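Local coordinates for SM80.1 Vicilin (Solanum melongena, PDB 5VF5), which probably serves as a 7S seed storage protein of eggplant, a two-cupin vicilin that binds a copper ion and, in the crystal, a sodium ion, at residues A[25-30]-A[181-186]; A[54-59]-A[109-114]; A[142-147]-A[175-180]; A[79-84]-A[92-97]; A[17-22]-A[31-36]. All coordinates share one frame; numbering follows the deposited sequence.

Interaction 1: residues A[25-30]-A[181-186]; sequences ASHGDF and IIKASE. With NA (sodium ion), chain B.
The amide N of His27 donates to the carbonyl O of Ile181 at 3.1 Å. Water 2 takes the N-H of Ser26 and donates to the same Ile181 O, which therefore holds two donors. Ile181 CD1 lies 3.5 Å from Asp29 N, and its CB meets Ala25 CB at 3.9 Å. The His27 ring lies with one face over the backbone of 181-186; Lys183 N sits above its centre and Ile182 C nearer its rim. Two partners lie in the plane of this ring. Ser26 OG is 2.7 Å from His27 ND1, and water 4 is 2.8 Å from His27 NE2. These bonds probably fix the ring's rotation. The sodium ion is bound by Ala25 O and Gly28 O, each at 2.4 Å, and by waters 1, 3 and 5. Water 1 also donates to Asp29 OD1, which is held by Ser21 as well. This is a backbone-carbonyl and water sodium site, on a turn leading into strand 28-32 of the N-terminal cupin domain.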
# COMPACT_ATOMS: atom_id res chain seq x y z
N ALA A 25 -17.19 -12.96 -1.58
CA ALA A 25 -18.08 -12.20 -0.72
C ALA A 25 -19.04 -11.36 -1.53
O ALA A 25 -18.68 -10.73 -2.52
CB ALA A 25 -17.28 -11.27 0.21
N SER A 26 -20.28 -11.28 -1.07
CA SER A 26 -21.27 -10.50 -1.78
C SER A 26 -21.02 -9.00 -1.70
O SER A 26 -21.26 -8.27 -2.70
CB SER A 26 -22.66 -10.84 -1.27
OG SER A 26 -22.77 -10.55 0.13
N HIS A 27 -20.61 -8.51 -0.52
CA HIS A 27 -20.58 -7.09 -0.28
C HIS A 27 -19.20 -6.44 -0.27
O HIS A 27 -19.01 -5.33 0.31
CB HIS A 27 -21.36 -6.75 1.01
CG HIS A 27 -22.84 -6.81 0.83
ND1 HIS A 27 -23.49 -7.99 0.53
CD2 HIS A 27 -23.79 -5.84 0.84
CE1 HIS A 27 -24.78 -7.73 0.40
NE2 HIS A 27 -24.99 -6.44 0.59
N GLY A 28 -18.25 -7.09 -0.89
CA GLY A 28 -16.93 -6.52 -1.05
C GLY A 28 -15.95 -7.57 -1.50
O GLY A 28 -16.32 -8.60 -2.09
N ASP A 29 -14.68 -7.30 -1.25
CA ASP A 29 -13.63 -8.21 -1.63
C ASP A 29 -12.39 -7.96 -0.78
O ASP A 29 -12.18 -6.87 -0.26
CB ASP A 29 -13.29 -8.05 -3.10
CG ASP A 29 -12.52 -9.27 -3.68
OD1 ASP A 29 -12.55 -10.41 -3.14
OD2 ASP A 29 -11.89 -9.04 -4.71
N PHE A 30 -11.59 -8.99 -0.67
CA PHE A 30 -10.25 -8.93 -0.10
C PHE A 30 -9.38 -9.68 -1.06
O PHE A 30 -9.58 -10.91 -1.23
CB PHE A 30 -10.20 -9.59 1.28
CG PHE A 30 -8.81 -9.72 1.86
CD1 PHE A 30 -7.95 -8.64 1.88
CD2 PHE A 30 -8.35 -10.95 2.32
CE1 PHE A 30 -6.68 -8.76 2.44
CE2 PHE A 30 -7.09 -11.08 2.85
CZ PHE A 30 -6.24 -9.98 2.89
N ILE A 181 -18.09 -10.76 3.93
CA ILE A 181 -18.49 -9.37 3.86
C ILE A 181 -19.94 -9.32 3.42
O ILE A 181 -20.29 -9.79 2.31
CB ILE A 181 -17.63 -8.49 2.92
CG1 ILE A 181 -16.11 -8.72 3.17
CG2 ILE A 181 -18.01 -7.03 3.08
CD1 ILE A 181 -15.21 -8.02 2.16
N ILE A 182 -20.80 -8.82 4.30
CA ILE A 182 -22.24 -8.98 4.18
C ILE A 182 -22.94 -7.65 4.38
O ILE A 182 -22.32 -6.62 4.79
CB ILE A 182 -22.75 -10.05 5.18
CG1 ILE A 182 -22.55 -9.62 6.63
CG2 ILE A 182 -22.16 -11.41 4.88
CD1 ILE A 182 -23.20 -10.53 7.65
N LYS A 183 -24.25 -7.65 4.17
CA LYS A 183 -25.03 -6.45 4.41
C LYS A 183 -25.05 -6.08 5.89
O LYS A 183 -25.20 -6.94 6.71
CB LYS A 183 -26.47 -6.67 3.92
CG LYS A 183 -27.37 -5.47 4.02
CD LYS A 183 -28.70 -5.84 3.42
CE LYS A 183 -29.44 -4.67 2.77
NZ LYS A 183 -30.32 -5.11 1.73
N ALA A 184 -25.15 -4.78 6.19
CA ALA A 184 -25.42 -4.32 7.57
C ALA A 184 -26.62 -3.35 7.61
O ALA A 184 -26.75 -2.51 6.72
CB ALA A 184 -24.19 -3.63 8.12
N SER A 185 -27.50 -3.44 8.61
CA SER A 185 -28.63 -2.50 8.70
C SER A 185 -28.19 -1.14 9.22
O SER A 185 -27.13 -1.01 9.83
CB SER A 185 -29.72 -3.04 9.61
OG SER A 185 -29.34 -2.88 10.97
N GLU A 186 -29.03 -0.14 8.99
CA GLU A 186 -28.76 1.22 9.46
C GLU A 186 -28.59 1.20 10.99
O GLU A 186 -27.71 1.87 11.53
CB GLU A 186 -29.88 2.18 9.02
NA NA B . -17.12 -9.75 -3.99
O HOH W 1 -15.47 -11.45 -3.46
O HOH W 2 -20.35 -12.40 1.58
O HOH W 3 -19.07 -8.38 -4.59
O HOH W 4 -27.59 -5.55 -0.04
O HOH W 5 -15.96 -8.48 -5.57

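Interaction 2: residues A[54-59]-A[109-114]; sequences IELEPQ and IHLLNR
Ile54 meets Leu111 inside the barrel, the two side chains crossing at about a right angle. The branch methyl Ile54 CG2 touches Leu111 CD1 at 4.0 Å. Ile54 CG1 stands beside the backbone N (chi1 -57°), which leaves CG2 anti to that N and turned to Leu111. Leu56 CD2 rests 3.9 Å from Leu111 CB and 3.8 Å from Leu111 O, while Leu56 CB faces Asn113 CB. The carbonyl O of Leu56 accepts from Asn113 ND2 at 3.1 Å. Leu56 O lies close to the amide plane of Asn113, but the donor stands well above the carbonyl plane of Leu56. Glu57 O takes a second, weak bond from Asn113 ND2, also at 3.1 Å. At Gln59 the backbone N is 3.0 Å from Asn113 O, and water 6 joins Gln59 NE2 to Arg114 O. Strands 49-56 and 108-113 belong to different sheets of the cupin barrel; their short axes are inclined by 45° and stay 8.3 Å apart. Asn113 ND2 also donates to Glu118 O, and Asn113 OD1 accepts from Asp115 N. The chemistry thus changes from apolar filling at Ile54 to a buried amide that ties carbonyls of separate chain segments together.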
# COMPACT_ATOMS: atom_id res chain seq x y z
N ILE A 54 -8.67 -4.22 0.41
CA ILE A 54 -9.97 -4.50 0.97
C ILE A 54 -10.94 -3.50 0.39
O ILE A 54 -10.70 -2.29 0.45
CB ILE A 54 -9.98 -4.37 2.51
CG1 ILE A 54 -8.92 -5.29 3.14
CG2 ILE A 54 -11.39 -4.66 3.03
CD1 ILE A 54 -8.69 -5.09 4.62
N GLU A 55 -12.06 -3.98 -0.13
CA GLU A 55 -13.13 -3.17 -0.69
C GLU A 55 -14.43 -3.54 0.01
O GLU A 55 -14.75 -4.72 0.11
CB GLU A 55 -13.33 -3.50 -2.16
CG GLU A 55 -12.18 -3.18 -3.03
CD GLU A 55 -12.46 -3.49 -4.49
OE1 GLU A 55 -13.35 -4.32 -4.83
OE2 GLU A 55 -11.72 -2.93 -5.31
N LEU A 56 -15.11 -2.54 0.57
CA LEU A 56 -16.44 -2.75 1.16
C LEU A 56 -17.43 -1.92 0.34
O LEU A 56 -17.29 -0.70 0.22
CB LEU A 56 -16.49 -2.34 2.65
CG LEU A 56 -16.26 -3.47 3.66
CD1 LEU A 56 -14.87 -4.01 3.54
CD2 LEU A 56 -16.57 -3.04 5.09
N GLU A 57 -18.47 -2.58 -0.13
CA GLU A 57 -19.62 -1.86 -0.71
C GLU A 57 -20.31 -1.01 0.35
O GLU A 57 -20.12 -1.20 1.55
CB GLU A 57 -20.61 -2.89 -1.25
CG GLU A 57 -20.13 -3.71 -2.45
CD GLU A 57 -20.11 -2.98 -3.77
OE1 GLU A 57 -20.49 -1.80 -3.82
OE2 GLU A 57 -19.71 -3.62 -4.77
N PRO A 58 -21.11 -0.03 -0.09
CA PRO A 58 -21.91 0.69 0.89
C PRO A 58 -22.73 -0.25 1.81
O PRO A 58 -23.14 -1.33 1.40
CB PRO A 58 -22.87 1.52 0.02
CG PRO A 58 -22.41 1.40 -1.34
CD PRO A 58 -21.33 0.42 -1.47
N GLN A 59 -22.90 0.18 3.05
CA GLN A 59 -23.79 -0.52 4.03
C GLN A 59 -23.37 -1.99 4.13
O GLN A 59 -24.18 -2.90 3.94
CB GLN A 59 -25.27 -0.37 3.66
CG GLN A 59 -25.73 1.07 3.64
CD GLN A 59 -27.16 1.26 3.16
OE1 GLN A 59 -27.76 0.38 2.53
NE2 GLN A 59 -27.68 2.45 3.41
N ILE A 109 -10.21 -7.91 14.14
CA ILE A 109 -10.85 -6.75 13.60
C ILE A 109 -12.14 -7.07 12.86
O ILE A 109 -12.32 -8.17 12.32
CB ILE A 109 -9.94 -5.95 12.67
CG1 ILE A 109 -9.66 -6.67 11.37
CG2 ILE A 109 -8.64 -5.55 13.36
CD1 ILE A 109 -9.10 -5.77 10.30
N HIS A 110 -13.04 -6.09 12.84
CA HIS A 110 -14.15 -6.07 11.93
C HIS A 110 -14.27 -4.70 11.30
O HIS A 110 -13.74 -3.70 11.87
CB HIS A 110 -15.46 -6.62 12.54
CG HIS A 110 -15.97 -5.90 13.74
ND1 HIS A 110 -16.72 -4.76 13.63
CD2 HIS A 110 -15.95 -6.23 15.05
CE1 HIS A 110 -17.11 -4.39 14.84
NE2 HIS A 110 -16.67 -5.26 15.72
N LEU A 111 -14.90 -4.63 10.13
CA LEU A 111 -14.98 -3.37 9.37
C LEU A 111 -16.42 -3.11 8.99
O LEU A 111 -17.16 -4.05 8.68
CB LEU A 111 -14.14 -3.46 8.10
CG LEU A 111 -12.63 -3.61 8.23
CD1 LEU A 111 -12.02 -3.90 6.87
CD2 LEU A 111 -11.99 -2.38 8.84
N LEU A 112 -16.77 -1.83 8.97
CA LEU A 112 -18.12 -1.39 8.63
C LEU A 112 -18.05 -0.22 7.68
O LEU A 112 -17.41 0.79 7.99
CB LEU A 112 -18.84 -0.96 9.92
CG LEU A 112 -20.23 -0.36 9.80
CD1 LEU A 112 -21.18 -1.41 9.25
CD2 LEU A 112 -20.66 0.16 11.16
N ASN A 113 -18.75 -0.30 6.56
CA ASN A 113 -18.93 0.85 5.69
C ASN A 113 -20.38 1.29 5.93
O ASN A 113 -21.29 0.60 5.51
CB ASN A 113 -18.68 0.49 4.23
CG ASN A 113 -18.85 1.70 3.29
OD1 ASN A 113 -19.14 2.81 3.75
ND2 ASN A 113 -18.65 1.49 1.98
N ARG A 114 -20.54 2.44 6.59
CA ARG A 114 -21.82 2.99 6.97
C ARG A 114 -22.43 3.82 5.86
O ARG A 114 -23.60 4.21 5.96
CB ARG A 114 -21.66 3.92 8.20
CG ARG A 114 -20.63 3.47 9.23
CD ARG A 114 -20.61 4.38 10.46
NE ARG A 114 -19.83 5.61 10.27
CZ ARG A 114 -19.66 6.53 11.21
NH1 ARG A 114 -20.21 6.37 12.42
NH2 ARG A 114 -18.92 7.61 10.96
O HOH W 6 -26.35 4.32 4.86

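Interaction 3: residues A[142-147]-A[175-180]; sequences GGENPE and QQKQGA
Gln176 O receives two backbone N-H groups of the loop 142-147, joining the connections on either side of the helical region that extends from this vicilin's N-terminal cupin barrel. The bond from Asn145 N is 3.0 Å long and nearly straight at 170°; that from Glu144 N is weak. In return, Asn145 O accepts from Gly179 N at 2.9 Å. With CG anti to the backbone N (chi1 -177°), the Asn145 side chain bonds from ND2 to Lys177 O, 3.1 Å. Pro146, after a cis peptide bond, packs CD against Gly179 C at 3.4 Å. Glu144 and Lys177 run side by side, and Glu144 OE1 touches Lys177 CE; the ammonium of Lys177 bonds instead to Arg174 O. Water 7 links Gly142 O to Gln176 N. Gly143 N bonds to Pro146 O within the loop. The Gln176 side chain bends at chi2 (60°), and its OE1 accepts from both Gln178 N and Gln178 NE2, the latter at 2.9 Å on a lone pair in the carbonyl plane.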
# COMPACT_ATOMS: atom_id res chain seq x y z
N GLY A 142 -18.07 -16.42 11.79
CA GLY A 142 -18.30 -17.32 10.66
C GLY A 142 -19.03 -18.55 11.10
O GLY A 142 -19.59 -18.60 12.19
N GLY A 143 -19.00 -19.55 10.23
CA GLY A 143 -19.72 -20.76 10.50
C GLY A 143 -19.45 -21.77 9.42
O GLY A 143 -18.34 -22.31 9.34
N GLU A 144 -20.42 -21.94 8.54
CA GLU A 144 -20.17 -22.72 7.33
C GLU A 144 -19.41 -21.87 6.30
O GLU A 144 -18.51 -22.37 5.61
CB GLU A 144 -21.47 -23.24 6.72
CG GLU A 144 -21.95 -24.46 7.50
CD GLU A 144 -23.22 -25.04 6.97
OE1 GLU A 144 -23.63 -24.63 5.85
OE2 GLU A 144 -23.78 -25.91 7.69
N ASN A 145 -19.79 -20.60 6.17
CA ASN A 145 -19.22 -19.71 5.17
C ASN A 145 -19.24 -18.24 5.65
O ASN A 145 -20.35 -17.69 5.82
CB ASN A 145 -20.00 -19.85 3.88
CG ASN A 145 -19.41 -19.02 2.79
OD1 ASN A 145 -18.19 -18.97 2.65
ND2 ASN A 145 -20.26 -18.32 2.05
N PRO A 146 -18.07 -17.61 5.91
CA PRO A 146 -16.75 -18.23 5.91
C PRO A 146 -16.63 -19.28 7.00
O PRO A 146 -17.37 -19.22 7.99
CB PRO A 146 -15.82 -17.04 6.17
CG PRO A 146 -16.61 -16.19 7.08
CD PRO A 146 -18.07 -16.35 6.68
N GLU A 147 -15.75 -20.26 6.81
CA GLU A 147 -15.53 -21.27 7.83
C GLU A 147 -14.92 -20.61 9.04
O GLU A 147 -13.90 -19.93 8.93
CB GLU A 147 -14.61 -22.38 7.31
CG GLU A 147 -14.44 -23.54 8.24
CD GLU A 147 -13.54 -24.57 7.61
OE1 GLU A 147 -13.86 -25.05 6.49
OE2 GLU A 147 -12.50 -24.83 8.21
N GLN A 175 -24.57 -21.54 11.70
CA GLN A 175 -25.63 -20.65 11.24
C GLN A 175 -25.20 -19.73 10.11
O GLN A 175 -26.02 -19.39 9.25
CB GLN A 175 -26.18 -19.81 12.39
CG GLN A 175 -26.81 -20.62 13.50
CD GLN A 175 -27.85 -21.57 12.96
OE1 GLN A 175 -28.87 -21.12 12.42
NE2 GLN A 175 -27.58 -22.90 13.03
N GLN A 176 -23.95 -19.23 10.17
CA GLN A 176 -23.48 -18.27 9.17
C GLN A 176 -23.09 -18.95 7.88
O GLN A 176 -22.17 -19.77 7.87
CB GLN A 176 -22.27 -17.47 9.74
CG GLN A 176 -21.74 -16.38 8.81
CD GLN A 176 -22.78 -15.35 8.49
OE1 GLN A 176 -23.54 -15.48 7.53
NE2 GLN A 176 -22.87 -14.33 9.34
N LYS A 177 -23.77 -18.53 6.82
CA LYS A 177 -23.57 -19.08 5.49
C LYS A 177 -23.38 -18.01 4.40
O LYS A 177 -23.14 -18.35 3.25
CB LYS A 177 -24.79 -19.93 5.09
CG LYS A 177 -25.11 -21.06 6.06
CD LYS A 177 -26.34 -21.86 5.64
CE LYS A 177 -26.57 -23.03 6.59
NZ LYS A 177 -26.71 -22.64 8.02
N GLN A 178 -23.43 -16.74 4.77
CA GLN A 178 -23.53 -15.63 3.85
C GLN A 178 -22.18 -15.10 3.36
O GLN A 178 -22.15 -14.31 2.45
CB GLN A 178 -24.31 -14.48 4.49
CG GLN A 178 -25.68 -14.85 5.05
CD GLN A 178 -26.24 -13.76 5.95
OE1 GLN A 178 -27.08 -13.00 5.48
NE2 GLN A 178 -25.72 -13.63 7.24
N GLY A 179 -21.08 -15.52 3.99
CA GLY A 179 -19.75 -15.13 3.59
C GLY A 179 -19.16 -14.00 4.42
O GLY A 179 -19.74 -13.59 5.41
N ALA A 180 -17.96 -13.56 4.02
CA ALA A 180 -17.11 -12.78 4.93
C ALA A 180 -17.44 -11.28 4.96
O ALA A 180 -17.01 -10.59 5.88
CB ALA A 180 -15.65 -12.95 4.54
O HOH W 7 -22.18 -19.52 12.45

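Interaction 4: residues A[79-84]-A[92-97]; sequences QGTISI and SFNLER
Ile82 presses its branch methyl CG2 into the notch between Phe93 and Leu95. It lies 3.9 Å from both Phe93 CB and Leu95 CD1. This methyl comes to the edge of the Phe93 ring, near the ring plane. Farther along the same rim, Ile84 CD1 meets Phe93 CE2 at 4.0 Å, so the two isoleucines border one edge of the ring. Gly80 offers no side chain on this face, and Leu95 CB settles against Gly80 O at 3.3 Å. The two strands form an antiparallel beta hairpin at the edge of a sheet in the N-terminal cupin barrel. Gly80 with Leu95 and Ile82 with Phe93 are its hydrogen-bonded pairs, each joined by two N-H to O bonds. Ile82 and Leu95 also reach Phe73 and Val75 of strand 69-77, respectively. The other face of the hairpin carries Thr81, Ser83, Ser92 and Asn94. There Thr81 and Asn94 run side by side, and Thr81 OG1 donates to Asn94 OD1 at 2.7 Å. Thr81 CG2 fits against the same oxygen at 3.4 Å. At the open end Gln79 and Glu96 also lie alongside each other, with amide and carboxylate planes 7° apart.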
# COMPACT_ATOMS: atom_id res chain seq x y z
N GLN A 79 -15.12 5.96 3.49
CA GLN A 79 -15.10 6.06 4.94
C GLN A 79 -15.55 4.72 5.50
O GLN A 79 -16.45 4.07 4.94
CB GLN A 79 -16.06 7.16 5.43
CG GLN A 79 -15.72 8.57 4.95
CD GLN A 79 -16.46 9.66 5.69
OE1 GLN A 79 -17.62 9.50 6.05
NE2 GLN A 79 -15.80 10.80 5.92
N GLY A 80 -14.95 4.32 6.60
CA GLY A 80 -15.27 3.02 7.21
C GLY A 80 -14.84 2.99 8.65
O GLY A 80 -13.90 3.71 9.02
N THR A 81 -15.50 2.16 9.45
CA THR A 81 -15.17 2.06 10.83
C THR A 81 -14.44 0.74 11.07
O THR A 81 -14.94 -0.29 10.65
CB THR A 81 -16.45 2.13 11.68
OG1 THR A 81 -17.06 3.40 11.41
CG2 THR A 81 -16.09 1.99 13.17
N ILE A 82 -13.28 0.81 11.70
CA ILE A 82 -12.55 -0.38 12.13
C ILE A 82 -12.76 -0.57 13.61
O ILE A 82 -12.60 0.36 14.40
CB ILE A 82 -11.05 -0.34 11.78
CG1 ILE A 82 -10.42 -1.70 12.05
CG2 ILE A 82 -10.31 0.80 12.50
CD1 ILE A 82 -9.05 -1.86 11.48
N SER A 83 -13.09 -1.77 14.02
CA SER A 83 -13.20 -2.16 15.39
C SER A 83 -12.16 -3.21 15.72
O SER A 83 -12.09 -4.23 15.03
CB SER A 83 -14.61 -2.64 15.70
OG SER A 83 -15.58 -1.65 15.37
N ILE A 84 -11.36 -3.01 16.76
CA ILE A 84 -10.24 -3.85 17.12
C ILE A 84 -10.50 -4.42 18.52
O ILE A 84 -10.65 -3.66 19.48
CB ILE A 84 -8.93 -3.06 17.11
CG1 ILE A 84 -8.79 -2.28 15.82
CG2 ILE A 84 -7.76 -3.99 17.37
CD1 ILE A 84 -7.65 -1.29 15.78
N SER A 92 -12.18 1.46 18.54
CA SER A 92 -12.83 1.64 17.27
C SER A 92 -12.54 3.01 16.69
O SER A 92 -12.47 4.02 17.44
CB SER A 92 -14.31 1.39 17.29
OG SER A 92 -14.97 2.25 18.14
N PHE A 93 -12.28 3.05 15.40
CA PHE A 93 -11.90 4.28 14.73
C PHE A 93 -12.70 4.48 13.49
O PHE A 93 -12.87 3.55 12.71
CB PHE A 93 -10.42 4.25 14.39
CG PHE A 93 -9.50 3.99 15.54
CD1 PHE A 93 -9.37 4.92 16.57
CD2 PHE A 93 -8.74 2.84 15.60
CE1 PHE A 93 -8.52 4.67 17.63
CE2 PHE A 93 -7.89 2.60 16.63
CZ PHE A 93 -7.79 3.51 17.67
N ASN A 94 -13.16 5.71 13.26
CA ASN A 94 -13.90 6.05 12.05
C ASN A 94 -12.89 6.59 11.07
O ASN A 94 -12.47 7.76 11.18
CB ASN A 94 -14.98 7.09 12.35
CG ASN A 94 -16.12 6.54 13.19
OD1 ASN A 94 -16.47 5.38 13.08
ND2 ASN A 94 -16.67 7.36 14.05
N LEU A 95 -12.54 5.79 10.09
CA LEU A 95 -11.47 6.09 9.15
C LEU A 95 -11.99 6.82 7.94
O LEU A 95 -13.10 6.58 7.46
CB LEU A 95 -10.81 4.78 8.69
CG LEU A 95 -10.26 3.87 9.76
CD1 LEU A 95 -9.68 2.62 9.09
CD2 LEU A 95 -9.23 4.53 10.63
N GLU A 96 -11.13 7.67 7.40
CA GLU A 96 -11.43 8.50 6.24
C GLU A 96 -10.23 8.48 5.29
O GLU A 96 -9.13 8.06 5.65
CB GLU A 96 -11.74 9.95 6.69
CG GLU A 96 -12.87 10.06 7.70
CD GLU A 96 -13.11 11.48 8.15
OE1 GLU A 96 -12.15 12.29 8.08
OE2 GLU A 96 -14.25 11.74 8.61
N ARG A 97 -10.44 9.01 4.09
CA ARG A 97 -9.44 8.98 3.05
C ARG A 97 -8.14 9.61 3.53
O ARG A 97 -8.16 10.71 4.11
CB ARG A 97 -9.94 9.70 1.80
CG ARG A 97 -9.02 9.50 0.61
CD ARG A 97 -9.76 9.93 -0.63
NE ARG A 97 -9.81 11.37 -0.64
CZ ARG A 97 -8.89 12.15 -1.19
NH1 ARG A 97 -9.06 13.47 -1.14
NH2 ARG A 97 -7.80 11.65 -1.78

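Interaction 5: residues A[17-22]-A[31-36]; sequences QRFQSR and RILPKF
A short antiparallel beta hairpin, made by strands 20-21 and 28-32, brings 17-22 against 31-36. Gln20 and Ile32 are a hydrogen-bonded pair of it. Gln20 N donates to Ile32 O at 2.9 Å, and Ile32 N donates to Gln20 O at the same length. Water 8 donates to both Gln20 OE1 and Ile32 O. The Phe19 ring carries Leu33 CD1 over one face, toward its rim, in a CH-pi contact 4.1 Å from the centroid. Arg31 O sits at the edge of that ring, 3.6 Å from Phe19 CD2. Phe19 CB also touches Arg31 CG at 3.7 Å and lies at the edge of the Arg31 guanidinium. Arg31 CG stands between its backbone N and carbonyl carbon (chi1 52°), and the chain then extends to NE. Its guanidinium forms salt bridges to Glu55 and Asp29. Arg22 is bent at chi2, and one face of its guanidinium lies over Ile32 CG2, with NE at 3.6 Å; Val135 O takes its NH1. Pro34 CD packs on Arg18 O at 3.3 Å. Phe19 also reaches Val318, in the second cupin half. Strand 20-21 is an outermost strand, within this chain, of a sheet in the N-terminal barrel of the bicupin vicilin fold.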
# COMPACT_ATOMS: atom_id res chain seq x y z
N GLN A 17 -4.91 -7.50 -12.09
CA GLN A 17 -5.52 -8.83 -12.23
C GLN A 17 -4.77 -9.91 -11.47
O GLN A 17 -5.30 -10.99 -11.25
CB GLN A 17 -5.64 -9.19 -13.70
CG GLN A 17 -6.75 -8.40 -14.40
N ARG A 18 -3.50 -9.62 -11.09
CA ARG A 18 -2.73 -10.59 -10.32
C ARG A 18 -3.12 -10.68 -8.87
O ARG A 18 -2.76 -11.64 -8.20
CB ARG A 18 -1.24 -10.35 -10.49
CG ARG A 18 -0.86 -10.74 -11.92
CD ARG A 18 0.58 -10.64 -12.23
NE ARG A 18 1.48 -11.43 -11.40
CZ ARG A 18 2.78 -11.15 -11.29
NH1 ARG A 18 3.28 -10.15 -12.01
NH2 ARG A 18 3.57 -11.87 -10.49
N PHE A 19 -3.85 -9.69 -8.37
CA PHE A 19 -4.39 -9.78 -7.02
C PHE A 19 -5.43 -10.92 -6.99
O PHE A 19 -6.29 -10.98 -7.85
CB PHE A 19 -5.03 -8.51 -6.50
CG PHE A 19 -4.07 -7.39 -6.13
CD1 PHE A 19 -3.36 -6.68 -7.09
CD2 PHE A 19 -3.91 -7.02 -4.82
CE1 PHE A 19 -2.51 -5.68 -6.73
CE2 PHE A 19 -3.09 -5.96 -4.46
CZ PHE A 19 -2.38 -5.30 -5.40
N GLN A 20 -5.35 -11.79 -6.00
CA GLN A 20 -6.23 -12.97 -5.90
C GLN A 20 -7.22 -12.81 -4.76
O GLN A 20 -6.77 -12.58 -3.62
CB GLN A 20 -5.37 -14.22 -5.69
CG GLN A 20 -4.47 -14.52 -6.88
CD GLN A 20 -3.66 -15.79 -6.75
OE1 GLN A 20 -2.79 -15.93 -5.87
NE2 GLN A 20 -3.91 -16.73 -7.66
N SER A 21 -8.53 -12.93 -5.02
CA SER A 21 -9.52 -12.88 -3.94
C SER A 21 -9.32 -14.05 -3.00
O SER A 21 -9.20 -15.19 -3.42
CB SER A 21 -11.01 -12.96 -4.37
OG SER A 21 -11.36 -11.91 -5.15
N ARG A 22 -9.33 -13.76 -1.71
CA ARG A 22 -9.21 -14.80 -0.69
C ARG A 22 -10.52 -15.51 -0.35
O ARG A 22 -10.53 -16.59 0.22
CB ARG A 22 -8.57 -14.24 0.58
CG ARG A 22 -7.04 -14.09 0.43
CD ARG A 22 -6.35 -15.44 0.72
NE ARG A 22 -4.89 -15.48 0.63
CZ ARG A 22 -4.02 -15.24 1.62
NH1 ARG A 22 -4.41 -14.83 2.82
NH2 ARG A 22 -2.72 -15.33 1.37
N ARG A 31 -8.44 -8.99 -1.69
CA ARG A 31 -7.57 -9.62 -2.66
C ARG A 31 -6.15 -9.30 -2.38
O ARG A 31 -5.83 -8.18 -1.98
CB ARG A 31 -7.93 -9.28 -4.08
CG ARG A 31 -8.09 -7.88 -4.48
CD ARG A 31 -8.80 -7.91 -5.85
NE ARG A 31 -8.96 -6.56 -6.24
CZ ARG A 31 -9.99 -5.80 -5.98
NH1 ARG A 31 -9.95 -4.55 -6.39
NH2 ARG A 31 -11.10 -6.28 -5.40
N ILE A 32 -5.28 -10.27 -2.56
CA ILE A 32 -3.90 -10.18 -2.15
C ILE A 32 -3.00 -10.56 -3.31
O ILE A 32 -3.24 -11.50 -4.07
CB ILE A 32 -3.63 -11.06 -0.92
CG1 ILE A 32 -2.22 -10.86 -0.33
CG2 ILE A 32 -3.93 -12.50 -1.16
CD1 ILE A 32 -2.07 -11.48 1.07
N LEU A 33 -1.94 -9.79 -3.47
CA LEU A 33 -0.95 -10.09 -4.50
C LEU A 33 -0.16 -11.33 -4.07
O LEU A 33 0.03 -11.54 -2.87
CB LEU A 33 -0.02 -8.90 -4.63
CG LEU A 33 0.78 -8.69 -5.85
CD1 LEU A 33 -0.10 -8.65 -7.13
CD2 LEU A 33 1.55 -7.39 -5.70
N PRO A 34 0.30 -12.17 -5.02
CA PRO A 34 1.19 -13.24 -4.64
C PRO A 34 2.46 -12.78 -3.93
O PRO A 34 2.82 -11.59 -4.03
CB PRO A 34 1.50 -13.94 -5.96
CG PRO A 34 0.34 -13.60 -6.83
CD PRO A 34 -0.01 -12.18 -6.45
N LYS A 35 3.17 -13.70 -3.32
CA LYS A 35 4.49 -13.37 -2.81
C LYS A 35 5.33 -12.71 -3.89
O LYS A 35 5.24 -13.09 -5.07
CB LYS A 35 5.23 -14.63 -2.37
CG LYS A 35 4.76 -15.16 -1.05
CD LYS A 35 5.60 -16.34 -0.58
CE LYS A 35 7.09 -16.00 -0.46
NZ LYS A 35 7.89 -17.10 0.15
N PHE A 36 6.14 -11.74 -3.52
CA PHE A 36 6.89 -11.00 -4.55
C PHE A 36 7.91 -11.84 -5.31
O PHE A 36 8.27 -11.51 -6.45
CB PHE A 36 7.55 -9.81 -3.91
CG PHE A 36 6.59 -8.74 -3.52
CD1 PHE A 36 5.90 -8.01 -4.51
CD2 PHE A 36 6.37 -8.41 -2.21
CE1 PHE A 36 5.05 -7.01 -4.15
CE2 PHE A 36 5.48 -7.42 -1.86
CZ PHE A 36 4.84 -6.70 -2.84
O HOH W 8 -2.11 -14.14 -3.76

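Overall arrangement
Interaction 5 lies within one sheet of the N-terminal cupin domain; interactions 1 and 2 join that sheet to the second one. Interactions 1 and 2 have centres 7 Å apart and probably bond directly, His27 O to Glu57 N at 2.8 Å. Interaction 5 joins interaction 1 through Asp29 OD1 and Ser21 OG, and interaction 2 through the salt bridge Arg31 NH1 to Glu55 OE2, 2.6 Å. Interaction 4 continues from interaction 2 in the second sheet, Leu112 O accepting from Thr81 N. Interaction 3 lies outermost and touches interaction 1 lightly. The sodium ion belongs to interaction 1, about 6 Å from the Ser21 side chain. The copper site, Cys281, His283 and His325, is in the second cupin range.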